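Local coordinates for glycosyl hydrolase family 26 (Bacteroides ovatus, PDB 4ZXO), which probably hydrolyses the beta-1,4-mannosidic backbone of galactomannan as an endo-acting beta-mannanase of glycoside hydrolase family 26, at residues Lys246-Met251 with Pro288-Tyr293; Gly233-Gln238 with Ala267-Gly272; Ser124-Gly129 with Lys185-Met190. One frame throughout, in Å; residues are numbered along the deposited sequence.

The three contacts illustrate how one TIM barrel is held at different depths. Along the chain contact 3 comes first, tying the region after strand 97-101 to helix 181-197. Contacts 1 and 2 then alternate their segments through strand 231-235, helix 241-262, strand 266-271 and helix 281-290. Their centres lie about 10 Å apart and they touch, Leu248 and Ile290 of contact 1 packing on Leu268 of contact 2. Contact 2 lies at the C-terminal ends of the barrel strands, where the active site of such barrels sits; contact 1 packs behind it in the helical layer, and contact 3 is remote, its centre about 34 Å from contact 1 and about 27 Å from contact 2.

Contact 1: residues Lys246-Met251 with Pro288-Tyr293; sequences KQLNKM and PVIEKY
In both Asn249 and Tyr293 the first torsion sets CG anti to the residue's own carbonyl carbon (chi1 -85° and -58°), and the amide and phenol meet from there. Tyr293 OH donates to Asn249 OD1 over 2.7 Å, in the carbonyl plane and on a lone pair, while OD1 itself lies at the edge of the ring; the amide and ring planes are 53° apart. Lys292, bent in mid-chain, brings NZ to the same oxygen at 3.1 Å, a weak second bond, so OD1 accepts from two donors. On the other branch of the amide, Asn249 ND2 gives a bond of 3.0 Å to a water that also accepts weakly from Lys292 NZ, and another to Ile245 O, one turn back. This polar edge joins helix 241-262 to the type I beta turn, Ile290 to Tyr293, that follows helix 281-290 in the outer layer of the TIM barrel. Deeper in, Leu248 CD2 rests on Val289 CG1 at 3.6 Å, the two side chains crossing obliquely, and reaches Ile290 CG2 at 4.3 Å. Leu248 and Ile290 both continue onto Leu268 of strand 266-271. Tyr293 OH also bonds to Thr253 OG1 in the next turn of helix 241-262.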
ATOM      1  N   LYS A 246     -21.355  -4.253  -2.167  1.00 13.38           N
ATOM      2  CA  LYS A 246     -21.654  -4.906  -0.888  1.00 13.97           C
ATOM      3  C   LYS A 246     -20.355  -5.160  -0.088  1.00 13.12           C
ATOM      4  O   LYS A 246     -20.249  -4.844   1.092  1.00 13.80           O
ATOM      5  CB  LYS A 246     -22.419  -6.239  -1.121  1.00 16.20           C
ATOM      6  CG  LYS A 246     -22.611  -7.112   0.117  1.00 20.45           C
ATOM      7  CD  LYS A 246     -23.678  -8.233  -0.085  1.00 25.32           C
ATOM      8  CE  LYS A 246     -23.905  -9.087   1.228  1.00 28.11           C
ATOM      9  NZ  LYS A 246     -25.251  -9.860   1.366  1.00 29.54           N
ATOM     10  N   GLN A 247     -19.385  -5.783  -0.735  1.00 11.77           N
ATOM     11  CA  GLN A 247     -18.194  -6.187  -0.025  1.00 10.47           C
ATOM     12  C   GLN A 247     -17.299  -5.025   0.341  1.00 11.01           C
ATOM     13  O   GLN A 247     -16.695  -5.045   1.441  1.00 10.34           O
ATOM     14  CB  GLN A 247     -17.406  -7.159  -0.863  1.00 12.87           C
ATOM     15  CG  GLN A 247     -18.129  -8.497  -1.026  1.00 14.49           C
ATOM     16  CD  GLN A 247     -18.325  -9.225   0.305  1.00 17.38           C
ATOM     17  OE1 GLN A 247     -17.496  -9.108   1.201  1.00 18.13           O
ATOM     18  NE2 GLN A 247     -19.434  -9.988   0.434  1.00 20.23           N
ATOM     19  N   LEU A 248     -17.246  -3.994  -0.523  1.00 10.41           N
ATOM     20  CA  LEU A 248     -16.455  -2.814  -0.144  1.00 10.33           C
ATOM     21  C   LEU A 248     -17.137  -2.067   1.005  1.00 10.17           C
ATOM     22  O   LEU A 248     -16.472  -1.648   1.954  1.00 10.86           O
ATOM     23  CB  LEU A 248     -16.238  -1.885  -1.347  1.00 10.10           C
ATOM     24  CG  LEU A 248     -15.271  -0.732  -1.074  1.00 10.44           C
ATOM     25  CD1 LEU A 248     -13.855  -1.220  -0.545  1.00 10.59           C
ATOM     26  CD2 LEU A 248     -15.203   0.182  -2.296  1.00 12.32           C
ATOM     27  N   ASN A 249     -18.452  -1.838   0.913  1.00 10.17           N
ATOM     28  CA  ASN A 249     -19.107  -1.262   2.072  1.00 10.30           C
ATOM     29  C   ASN A 249     -18.874  -2.086   3.335  1.00 10.55           C
ATOM     30  O   ASN A 249     -18.646  -1.520   4.404  1.00 10.89           O
ATOM     31  CB  ASN A 249     -20.613  -1.118   1.847  1.00 10.77           C
ATOM     32  CG  ASN A 249     -20.967   0.177   1.121  1.00 12.61           C
ATOM     33  OD1 ASN A 249     -20.756   1.288   1.638  1.00 13.89           O
ATOM     34  ND2 ASN A 249     -21.462   0.046  -0.083  1.00 14.35           N
ATOM     35  N   LYS A 250     -18.992  -3.410   3.239  1.00 10.48           N
ATOM     36  CA  LYS A 250     -18.762  -4.257   4.383  1.00 10.73           C
ATOM     37  C   LYS A 250     -17.344  -4.041   4.946  1.00 11.30           C
ATOM     38  O   LYS A 250     -17.177  -3.855   6.165  1.00 11.98           O
ATOM     39  CB  LYS A 250     -18.935  -5.721   4.001  1.00 10.82           C
ATOM     40  CG  LYS A 250     -18.740  -6.650   5.156  1.00 11.32           C
ATOM     41  CD  LYS A 250     -18.501  -8.089   4.633  1.00 10.43           C
ATOM     42  CE  LYS A 250     -17.039  -8.267   4.246  1.00 10.43           C
ATOM     43  NZ  LYS A 250     -16.774  -9.624   3.676  1.00 10.17           N
ATOM     44  N   MET A 251     -16.319  -4.077   4.082  1.00 10.76           N
ATOM     45  CA  MET A 251     -14.970  -3.923   4.625  1.00 10.25           C
ATOM     46  C   MET A 251     -14.694  -2.525   5.145  1.00 10.87           C
ATOM     47  O   MET A 251     -14.006  -2.393   6.157  1.00 11.70           O
ATOM     48  CB  MET A 251     -13.909  -4.247   3.553  1.00  9.81           C
ATOM     49  CG  MET A 251     -13.842  -5.715   3.183  1.00 10.66           C
ATOM     50  SD  MET A 251     -13.849  -6.909   4.569  1.00 10.76           S
ATOM     51  CE  MET A 251     -12.374  -6.367   5.454  1.00  9.46           C
ATOM     52  N   PRO A 288     -19.215   6.952  -4.763  1.00 13.92           N
ATOM     53  CA  PRO A 288     -20.353   6.901  -3.813  1.00 14.68           C
ATOM     54  C   PRO A 288     -20.148   5.956  -2.655  1.00 14.29           C
ATOM     55  O   PRO A 288     -20.748   6.177  -1.602  1.00 15.98           O
ATOM     56  CB  PRO A 288     -21.530   6.412  -4.660  1.00 15.92           C
ATOM     57  CG  PRO A 288     -21.172   6.829  -6.087  1.00 15.40           C
ATOM     58  CD  PRO A 288     -19.628   6.687  -6.162  1.00 14.33           C
ATOM     59  N   VAL A 289     -19.272   4.964  -2.809  1.00 13.14           N
ATOM     60  CA  VAL A 289     -18.961   4.100  -1.687  1.00 12.84           C
ATOM     61  C   VAL A 289     -17.940   4.741  -0.778  1.00 12.35           C
ATOM     62  O   VAL A 289     -18.210   4.875   0.409  1.00 13.00           O
ATOM     63  CB  VAL A 289     -18.430   2.722  -2.135  1.00 13.12           C
ATOM     64  CG1 VAL A 289     -18.068   1.876  -0.906  1.00 12.48           C
ATOM     65  CG2 VAL A 289     -19.504   2.012  -2.947  1.00 13.87           C
ATOM     66  N   ILE A 290     -16.789   5.167  -1.316  1.00 11.79           N
ATOM     67  CA  ILE A 290     -15.699   5.555  -0.429  1.00 10.68           C
ATOM     68  C   ILE A 290     -15.977   6.878   0.280  1.00 11.72           C
ATOM     69  O   ILE A 290     -15.468   7.087   1.375  1.00 12.75           O
ATOM     70  CB  ILE A 290     -14.321   5.620  -1.142  1.00 10.26           C
ATOM     71  CG1 ILE A 290     -14.292   6.668  -2.242  1.00 10.18           C
ATOM     72  CG2 ILE A 290     -13.947   4.243  -1.713  1.00 11.58           C
ATOM     73  CD1 ILE A 290     -12.917   6.837  -2.853  1.00 11.15           C
ATOM     74  N   GLU A 291     -16.812   7.746  -0.295  1.00 12.36           N
ATOM     75  CA  GLU A 291     -17.037   9.050   0.327  1.00 13.72           C
ATOM     76  C   GLU A 291     -17.790   8.954   1.630  1.00 14.68           C
ATOM     77  O   GLU A 291     -17.827   9.944   2.379  1.00 17.40           O
ATOM     78  CB  GLU A 291     -17.773   9.989  -0.619  1.00 16.08           C
ATOM     79  CG  GLU A 291     -19.219   9.602  -0.859  1.00 18.13           C
ATOM     80  CD  GLU A 291     -19.892  10.493  -1.904  1.00 21.56           C
ATOM     81  OE1 GLU A 291     -19.286  11.532  -2.267  1.00 22.90           O
ATOM     82  OE2 GLU A 291     -21.012  10.167  -2.357  1.00 23.84           O
ATOM     83  N   LYS A 292     -18.344   7.781   1.925  1.00 13.78           N
ATOM     84  CA  LYS A 292     -19.089   7.574   3.171  1.00 15.35           C
ATOM     85  C   LYS A 292     -18.184   7.215   4.361  1.00 15.36           C
ATOM     86  O   LYS A 292     -18.655   7.051   5.478  1.00 18.03           O
ATOM     87  CB  LYS A 292     -20.131   6.458   2.983  1.00 15.86           C
ATOM     88  CG  LYS A 292     -21.133   6.670   1.839  1.00 17.90           C
ATOM     89  CD  LYS A 292     -22.242   5.693   1.902  1.00 19.61           C
ATOM     90  CE  LYS A 292     -21.808   4.288   1.647  1.00 20.73           C
ATOM     91  NZ  LYS A 292     -23.013   3.368   1.821  1.00 23.16           N
ATOM     92  N   TYR A 293     -16.884   7.088   4.116  1.00 14.29           N
ATOM     93  CA  TYR A 293     -15.982   6.552   5.136  1.00 12.91           C
ATOM     94  C   TYR A 293     -14.772   7.438   5.259  1.00 11.61           C
ATOM     95  O   TYR A 293     -14.327   8.007   4.273  1.00 12.82           O
ATOM     96  CB  TYR A 293     -15.527   5.126   4.771  1.00 13.16           C
ATOM     97  CG  TYR A 293     -16.679   4.181   4.597  1.00 12.21           C
ATOM     98  CD1 TYR A 293     -17.280   3.558   5.720  1.00 12.21           C
ATOM     99  CD2 TYR A 293     -17.204   3.910   3.332  1.00 12.21           C
ATOM    100  CE1 TYR A 293     -18.325   2.711   5.562  1.00 12.57           C
ATOM    101  CE2 TYR A 293     -18.289   3.086   3.198  1.00 12.33           C
ATOM    102  CZ  TYR A 293     -18.817   2.459   4.285  1.00 12.02           C
ATOM    103  OH  TYR A 293     -19.909   1.606   4.152  1.00 13.67           O
TER
HETATM  104  O   HOH W   1     -23.052   2.274  -1.329  1.00 23.09           O

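Contact 2: residues Gly233-Gln238 with Ala267-Gly272; sequences GTDVYQ and ALTETG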
ATOM      1  N   GLY A 233      -5.834  -1.297   6.807  1.00  7.90           N
ATOM      2  CA  GLY A 233      -6.236  -1.251   5.411  1.00  6.67           C
ATOM      3  C   GLY A 233      -7.006  -2.481   4.988  1.00  6.40           C
ATOM      4  O   GLY A 233      -7.235  -3.438   5.761  1.00  6.60           O
ATOM      5  N   THR A 234      -7.404  -2.461   3.726  1.00  6.84           N
ATOM      6  CA  THR A 234      -8.017  -3.654   3.126  1.00  6.55           C
ATOM      7  C   THR A 234      -7.778  -3.571   1.611  1.00  6.31           C
ATOM      8  O   THR A 234      -7.607  -2.465   1.055  1.00  7.28           O
ATOM      9  CB  THR A 234      -9.522  -3.763   3.453  1.00  8.12           C
ATOM     10  OG1 THR A 234     -10.015  -5.038   3.016  1.00  8.20           O
ATOM     11  CG2 THR A 234     -10.302  -2.659   2.716  1.00  9.18           C
ATOM     12  N   ASP A 235      -7.690  -4.735   0.978  1.00  7.40           N
ATOM     13  CA  ASP A 235      -7.554  -4.840  -0.471  1.00  6.60           C
ATOM     14  C   ASP A 235      -8.828  -5.470  -1.034  1.00  7.40           C
ATOM     15  O   ASP A 235      -9.105  -6.653  -0.762  1.00  9.21           O
ATOM     16  CB  ASP A 235      -6.348  -5.735  -0.873  1.00  6.30           C
ATOM     17  CG  ASP A 235      -5.003  -5.158  -0.495  1.00  7.49           C
ATOM     18  OD1 ASP A 235      -4.943  -4.054   0.108  1.00  8.06           O
ATOM     19  OD2 ASP A 235      -3.991  -5.852  -0.819  1.00  7.08           O
ATOM     20  N   VAL A 236      -9.596  -4.726  -1.824  1.00  7.98           N
ATOM     21  CA  VAL A 236     -10.856  -5.233  -2.356  1.00  8.50           C
ATOM     22  C   VAL A 236     -10.995  -4.747  -3.787  1.00  9.16           C
ATOM     23  O   VAL A 236     -11.010  -3.528  -4.012  1.00  9.08           O
ATOM     24  CB  VAL A 236     -12.113  -4.748  -1.524  1.00  8.93           C
ATOM     25  CG1 VAL A 236     -13.393  -5.335  -2.120  1.00  9.73           C
ATOM     26  CG2 VAL A 236     -11.956  -5.051  -0.017  1.00 11.52           C
ATOM     27  N   TYR A 237     -11.049  -5.691  -4.742  1.00  9.57           N
ATOM     28  CA  TYR A 237     -11.204  -5.351  -6.168  1.00 10.08           C
ATOM     29  C   TYR A 237     -12.620  -5.619  -6.668  1.00 11.17           C
ATOM     30  O   TYR A 237     -13.344  -6.444  -6.108  1.00 12.57           O
ATOM     31  CB  TYR A 237     -10.207  -6.162  -7.024  1.00 10.89           C
ATOM     32  CG  TYR A 237      -8.790  -5.636  -6.903  1.00 11.79           C
ATOM     33  CD1 TYR A 237      -8.253  -4.741  -7.846  1.00 11.74           C
ATOM     34  CD2 TYR A 237      -8.000  -6.030  -5.845  1.00 12.35           C
ATOM     35  CE1 TYR A 237      -6.960  -4.267  -7.725  1.00 12.16           C
ATOM     36  CE2 TYR A 237      -6.699  -5.544  -5.703  1.00 12.52           C
ATOM     37  CZ  TYR A 237      -6.190  -4.657  -6.633  1.00 12.69           C
ATOM     38  OH  TYR A 237      -4.899  -4.193  -6.487  1.00 12.77           O
ATOM     39  N   GLN A 238     -13.019  -4.919  -7.723  1.00 10.85           N
ATOM     40  CA  GLN A 238     -14.301  -5.217  -8.316  1.00 11.15           C
ATOM     41  C   GLN A 238     -14.222  -6.368  -9.338  1.00 11.98           C
ATOM     42  O   GLN A 238     -13.477  -6.319 -10.330  1.00 12.57           O
ATOM     43  CB  GLN A 238     -14.900  -4.001  -9.010  1.00 10.42           C
ATOM     44  CG  GLN A 238     -16.231  -4.396  -9.704  1.00 10.50           C
ATOM     45  CD  GLN A 238     -16.997  -3.190 -10.229  1.00 11.10           C
ATOM     46  OE1 GLN A 238     -17.071  -2.142  -9.562  1.00 12.41           O
ATOM     47  NE2 GLN A 238     -17.594  -3.334 -11.420  1.00 13.81           N
ATOM     48  N   ALA A 267      -7.501   2.897   5.466  1.00  7.39           N
ATOM     49  CA  ALA A 267      -7.252   3.138   4.068  1.00  6.96           C
ATOM     50  C   ALA A 267      -7.726   1.975   3.200  1.00  7.29           C
ATOM     51  O   ALA A 267      -7.709   0.832   3.630  1.00  7.07           O
ATOM     52  CB  ALA A 267      -5.728   3.370   3.811  1.00  8.00           C
ATOM     53  N   LEU A 268      -8.114   2.296   1.975  1.00  7.04           N
ATOM     54  CA  LEU A 268      -8.386   1.270   0.983  1.00  5.83           C
ATOM     55  C   LEU A 268      -7.083   1.094   0.202  1.00  6.24           C
ATOM     56  O   LEU A 268      -6.750   1.891  -0.668  1.00  6.46           O
ATOM     57  CB  LEU A 268      -9.574   1.685   0.117  1.00  6.44           C
ATOM     58  CG  LEU A 268      -9.991   0.746  -1.025  1.00  7.08           C
ATOM     59  CD1 LEU A 268     -10.210  -0.734  -0.609  1.00  8.18           C
ATOM     60  CD2 LEU A 268     -11.248   1.287  -1.669  1.00  8.98           C
ATOM     61  N   THR A 269      -6.269   0.141   0.660  1.00  5.78           N
ATOM     62  CA  THR A 269      -4.868   0.085   0.274  1.00  6.27           C
ATOM     63  C   THR A 269      -4.657  -0.526  -1.122  1.00  6.72           C
ATOM     64  O   THR A 269      -3.608  -0.295  -1.732  1.00  7.16           O
ATOM     65  CB  THR A 269      -4.024  -0.674   1.351  1.00  6.81           C
ATOM     66  OG1 THR A 269      -4.700  -1.876   1.747  1.00  8.16           O
ATOM     67  CG2 THR A 269      -3.890   0.254   2.578  1.00  7.88           C
ATOM     68  N   GLU A 270      -5.628  -1.300  -1.612  1.00  6.32           N
ATOM     69  CA  GLU A 270      -5.654  -1.694  -3.041  1.00  6.56           C
ATOM     70  C   GLU A 270      -7.113  -1.788  -3.459  1.00  7.09           C
ATOM     71  O   GLU A 270      -7.927  -2.374  -2.737  1.00  7.84           O
ATOM     72  CB  GLU A 270      -5.032  -3.065  -3.332  1.00  7.90           C
ATOM     73  CG  GLU A 270      -3.562  -3.162  -3.151  1.00 10.13           C
ATOM     74  CD  GLU A 270      -2.996  -4.474  -3.620  1.00 10.61           C
ATOM     75  OE1 GLU A 270      -3.578  -5.128  -4.510  1.00 12.38           O
ATOM     76  OE2 GLU A 270      -1.937  -4.883  -3.111  1.00 10.74           O
ATOM     77  N   THR A 271      -7.457  -1.274  -4.628  1.00  7.13           N
ATOM     78  CA  THR A 271      -8.721  -1.524  -5.244  1.00  7.80           C
ATOM     79  C   THR A 271      -8.582  -1.260  -6.739  1.00  8.38           C
ATOM     80  O   THR A 271      -7.479  -0.950  -7.256  1.00  9.06           O
ATOM     81  CB  THR A 271      -9.850  -0.641  -4.637  1.00  7.64           C
ATOM     82  OG1 THR A 271     -11.144  -1.145  -5.046  1.00  8.65           O
ATOM     83  CG2 THR A 271      -9.702   0.779  -5.018  1.00  8.91           C
ATOM     84  N   GLY A 272      -9.682  -1.447  -7.446  1.00  9.37           N
ATOM     85  CA  GLY A 272      -9.710  -1.186  -8.881  1.00 11.14           C
ATOM     86  C   GLY A 272     -10.651  -2.087  -9.610  1.00 11.45           C
ATOM     87  O   GLY A 272     -11.173  -3.071  -9.062  1.00 11.75           O
TER
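Asp235 pairs with Glu270 in parallel register where strands 231-235 and 266-271, the sixth and seventh of the TIM barrel, run side by side; helix 241-262 makes the beta-alpha-beta crossover between them. The backbone bonds come first. Thr269 N donates to Thr234 O at 3.0 Å, and Val236 N to Glu270 O at the same length. The chain turns a corner at Glu270, yet the pairing persists beyond it, Gln238 N reaching Gly272 O at 2.9 Å.

Hydroxyls form a second group. Thr269 OG1, set in the crowded position between its own N and carbonyl carbon, meets Asp235 OD1 at 2.7 Å, nearly along the C-O axis. Thr271 OG1 donates to Val236 O and is also bonded to Tyr244 OH. Tyr237 OH donates to Glu270 OE1 at 2.6 Å, on the anti side and 27° out of the carboxylate plane, with ring and carboxylate 79° apart.

Among the charged groups, the carboxylates of Asp235 and Glu270 are stacked, their planes 30° apart, with Asp235 OD2 3.2 Å from Glu270 OE2. Arg162 makes a salt bridge to each of these oxygens. In clan GH-A enzymes the nucleophile is a glutamate at the end of the seventh strand; Glu270 sits at that place, consistent with this role as in relatives.

The apolar contacts are fewer. Thr234 CG2 touches Leu268 CD1 at 3.8 Å, and Thr271 CA lies 4.0 Å above the plane of the Tyr237 ring, over its centre.

Contact 3: residues Ser124-Gly129 with Lys185-Met190; sequences SVMQGG and KTLWRM
Between Met126 and Thr186 the CA atoms approach to 7.4 Å, close to where helix 121-125 gives way to a type II turn from Met126 to Gly129, and the turn is closed by a bond of 2.8 Å from Gly129 N to Met126 O. With no hydrogen bond across the contact, side chains fill the distance between this turn and the regular helix 181-197.

Met126 carries much of the load. Its chain bends at chi2 and again at chi3, the latter 92°, which places CE beside Leu187 and Met190. The thioether then lies across Thr186, SD meeting CG2 at 3.7 Å and CE meeting the same methyl at 3.8 Å, the two side chains crossing at a slant. Thr186 presents its carbon branch here, while OG1 is bonded to Glu182 O, one turn earlier. Met126 CE goes on to Met190 SD at 4.1 Å, and thus spans a full turn of the helix.

Beside the methionine, Val125 CG2 abuts Leu187 CD2 at 3.7 Å, the side chains crossing at about a right angle. Met190 turns its own tip, bent at chi3, to the backbone of the other segment: its CE lies 3.4 Å from Val125 O. That carbonyl is a buried polar atom satisfied by His132 ND1. Val125 and Met190 both also pack on Met135 of helix 132-147, so a third element shares the interface.

The arrangement belongs to the outer layer of a TIM barrel: a turn in the long excursion between the third and fourth strands is laid, through sulfur and methyl groups, against helix 181-197, which links the fourth strand to the fifth.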
ATOM      1  N   SER A 124       9.161 -22.503   8.872  1.00 12.40           N
ATOM      2  CA  SER A 124      10.608 -22.595   8.656  1.00 13.32           C
ATOM      3  C   SER A 124      11.359 -21.271   8.919  1.00 13.57           C
ATOM      4  O   SER A 124      12.605 -21.265   9.043  1.00 14.33           O
ATOM      5  CB  SER A 124      10.912 -23.068   7.233  1.00 14.00           C
ATOM      6  OG  SER A 124      10.952 -22.001   6.299  1.00 13.00           O
ATOM      7  N   VAL A 125      10.644 -20.148   9.002  1.00 13.22           N
ATOM      8  CA  VAL A 125      11.353 -18.907   9.321  1.00 12.85           C
ATOM      9  C   VAL A 125      11.158 -18.449  10.759  1.00 14.21           C
ATOM     10  O   VAL A 125      11.645 -17.384  11.142  1.00 14.44           O
ATOM     11  CB  VAL A 125      10.973 -17.711   8.374  1.00 11.65           C
ATOM     12  CG1 VAL A 125      11.278 -18.061   6.932  1.00 12.66           C
ATOM     13  CG2 VAL A 125       9.503 -17.223   8.619  1.00 11.47           C
ATOM     14  N   MET A 126      10.425 -19.225  11.540  1.00 14.61           N
ATOM     15  CA  MET A 126      10.342 -18.977  12.990  1.00 15.35           C
ATOM     16  C   MET A 126      11.687 -19.228  13.645  1.00 17.64           C
ATOM     17  O   MET A 126      12.514 -19.944  13.079  1.00 17.52           O
ATOM     18  CB  MET A 126       9.277 -19.861  13.625  1.00 15.20           C
ATOM     19  CG  MET A 126       7.882 -19.731  12.998  1.00 16.15           C
ATOM     20  SD  MET A 126       7.006 -18.179  13.375  1.00 16.36           S
ATOM     21  CE  MET A 126       7.519 -17.127  11.952  1.00 15.40           C
ATOM     22  N   GLN A 127      11.859 -18.712  14.857  1.00 19.87           N
ATOM     23  CA  GLN A 127      13.067 -18.978  15.623  1.00 23.02           C
ATOM     24  C   GLN A 127      13.337 -20.482  15.652  1.00 22.60           C
ATOM     25  O   GLN A 127      12.426 -21.273  15.899  1.00 23.45           O
ATOM     26  CB  GLN A 127      12.920 -18.420  17.053  1.00 27.03           C
ATOM     27  CG  GLN A 127      14.042 -18.808  17.990  1.00 31.40           C
ATOM     28  CD  GLN A 127      15.323 -18.065  17.723  1.00 35.44           C
ATOM     29  OE1 GLN A 127      15.313 -16.857  17.455  1.00 36.84           O
ATOM     30  NE2 GLN A 127      16.458 -18.772  17.860  1.00 37.57           N
ATOM     31  N   GLY A 128      14.576 -20.888  15.403  1.00 22.03           N
ATOM     32  CA  GLY A 128      14.848 -22.310  15.361  1.00 23.09           C
ATOM     33  C   GLY A 128      14.615 -22.983  14.013  1.00 23.66           C
ATOM     34  O   GLY A 128      15.042 -24.117  13.793  1.00 25.42           O
ATOM     35  N   GLY A 129      13.988 -22.289  13.074  1.00 22.57           N
ATOM     36  CA  GLY A 129      13.708 -22.892  11.783  1.00 21.36           C
ATOM     37  C   GLY A 129      14.890 -22.729  10.868  1.00 21.64           C
ATOM     38  O   GLY A 129      15.716 -21.829  11.067  1.00 21.66           O
ATOM     39  N   LYS A 185       1.522 -13.669  13.230  1.00 10.36           N
ATOM     40  CA  LYS A 185       1.846 -12.499  14.064  1.00 10.80           C
ATOM     41  C   LYS A 185       3.329 -12.438  14.301  1.00 11.97           C
ATOM     42  O   LYS A 185       3.866 -11.350  14.401  1.00 12.17           O
ATOM     43  CB  LYS A 185       1.111 -12.528  15.416  1.00 12.18           C
ATOM     44  CG  LYS A 185      -0.403 -12.358  15.267  1.00 13.82           C
ATOM     45  CD  LYS A 185      -1.110 -12.523  16.590  1.00 15.84           C
ATOM     46  CE  LYS A 185      -2.575 -12.578  16.358  1.00 17.58           C
ATOM     47  NZ  LYS A 185      -3.284 -12.872  17.692  1.00 19.59           N
ATOM     48  N   THR A 186       4.005 -13.597  14.405  1.00 13.52           N
ATOM     49  CA  THR A 186       5.459 -13.595  14.596  1.00 14.14           C
ATOM     50  C   THR A 186       6.186 -13.020  13.381  1.00 14.07           C
ATOM     51  O   THR A 186       7.203 -12.337  13.561  1.00 14.20           O
ATOM     52  CB  THR A 186       5.967 -15.003  14.891  1.00 15.65           C
ATOM     53  OG1 THR A 186       5.291 -15.471  16.057  1.00 17.89           O
ATOM     54  CG2 THR A 186       7.480 -15.016  15.151  1.00 16.03           C
ATOM     55  N   LEU A 187       5.663 -13.233  12.169  1.00 13.02           N
ATOM     56  CA  LEU A 187       6.264 -12.571  10.991  1.00 14.09           C
ATOM     57  C   LEU A 187       6.306 -11.074  11.186  1.00 11.52           C
ATOM     58  O   LEU A 187       7.292 -10.421  10.913  1.00 12.06           O
ATOM     59  CB  LEU A 187       5.489 -12.814   9.705  1.00 16.35           C
ATOM     60  CG  LEU A 187       5.689 -14.158   9.032  1.00 17.03           C
ATOM     61  CD1 LEU A 187       4.765 -14.247   7.833  1.00 16.29           C
ATOM     62  CD2 LEU A 187       7.154 -14.344   8.680  1.00 17.05           C
ATOM     63  N   TRP A 188       5.191 -10.534  11.635  1.00 10.52           N
ATOM     64  CA  TRP A 188       5.114  -9.122  11.894  1.00 10.33           C
ATOM     65  C   TRP A 188       6.050  -8.689  12.997  1.00  9.84           C
ATOM     66  O   TRP A 188       6.736  -7.666  12.842  1.00 11.04           O
ATOM     67  CB  TRP A 188       3.704  -8.745  12.278  1.00  9.74           C
ATOM     68  CG  TRP A 188       2.800  -8.485  11.079  1.00  9.22           C
ATOM     69  CD1 TRP A 188       1.834  -9.306  10.565  1.00  9.23           C
ATOM     70  CD2 TRP A 188       2.798  -7.302  10.273  1.00  8.01           C
ATOM     71  NE1 TRP A 188       1.216  -8.697   9.497  1.00  9.03           N
ATOM     72  CE2 TRP A 188       1.769  -7.455   9.314  1.00  8.00           C
ATOM     73  CE3 TRP A 188       3.550  -6.111  10.284  1.00  8.69           C
ATOM     74  CZ2 TRP A 188       1.491  -6.484   8.353  1.00  8.44           C
ATOM     75  CZ3 TRP A 188       3.248  -5.120   9.327  1.00  8.88           C
ATOM     76  CH2 TRP A 188       2.229  -5.312   8.385  1.00  8.89           C
ATOM     77  N   ARG A 189       6.129  -9.448  14.086  1.00 11.68           N
ATOM     78  CA  ARG A 189       7.053  -9.078  15.135  1.00 13.18           C
ATOM     79  C   ARG A 189       8.513  -9.117  14.692  1.00 14.15           C
ATOM     80  O   ARG A 189       9.289  -8.191  15.016  1.00 14.35           O
ATOM     81  CB  ARG A 189       6.827  -9.975  16.339  1.00 16.25           C
ATOM     82  CG  ARG A 189       5.493  -9.627  17.035  1.00 20.88           C
ATOM     83  CD  ARG A 189       5.479 -10.071  18.481  1.00 26.40           C
ATOM     84  NE  ARG A 189       5.754 -11.491  18.550  1.00 30.23           N
ATOM     85  CZ  ARG A 189       4.841 -12.474  18.467  1.00 31.30           C
ATOM     86  NH1 ARG A 189       5.284 -13.725  18.538  1.00 31.84           N
ATOM     87  NH2 ARG A 189       3.518 -12.211  18.372  1.00 30.48           N
ATOM     88  N   MET A 190       8.897 -10.146  13.936  1.00 14.43           N
ATOM     89  CA  MET A 190      10.261 -10.187  13.348  1.00 13.31           C
ATOM     90  C   MET A 190      10.532  -9.000  12.455  1.00 12.79           C
ATOM     91  O   MET A 190      11.593  -8.402  12.491  1.00 13.85           O
ATOM     92  CB  MET A 190      10.477 -11.461  12.517  1.00 15.13           C
ATOM     93  CG  MET A 190      10.584 -12.701  13.330  1.00 17.73           C
ATOM     94  SD  MET A 190      10.332 -14.197  12.319  1.00 21.51           S
ATOM     95  CE  MET A 190      11.603 -14.031  11.080  1.00 20.62           C
TER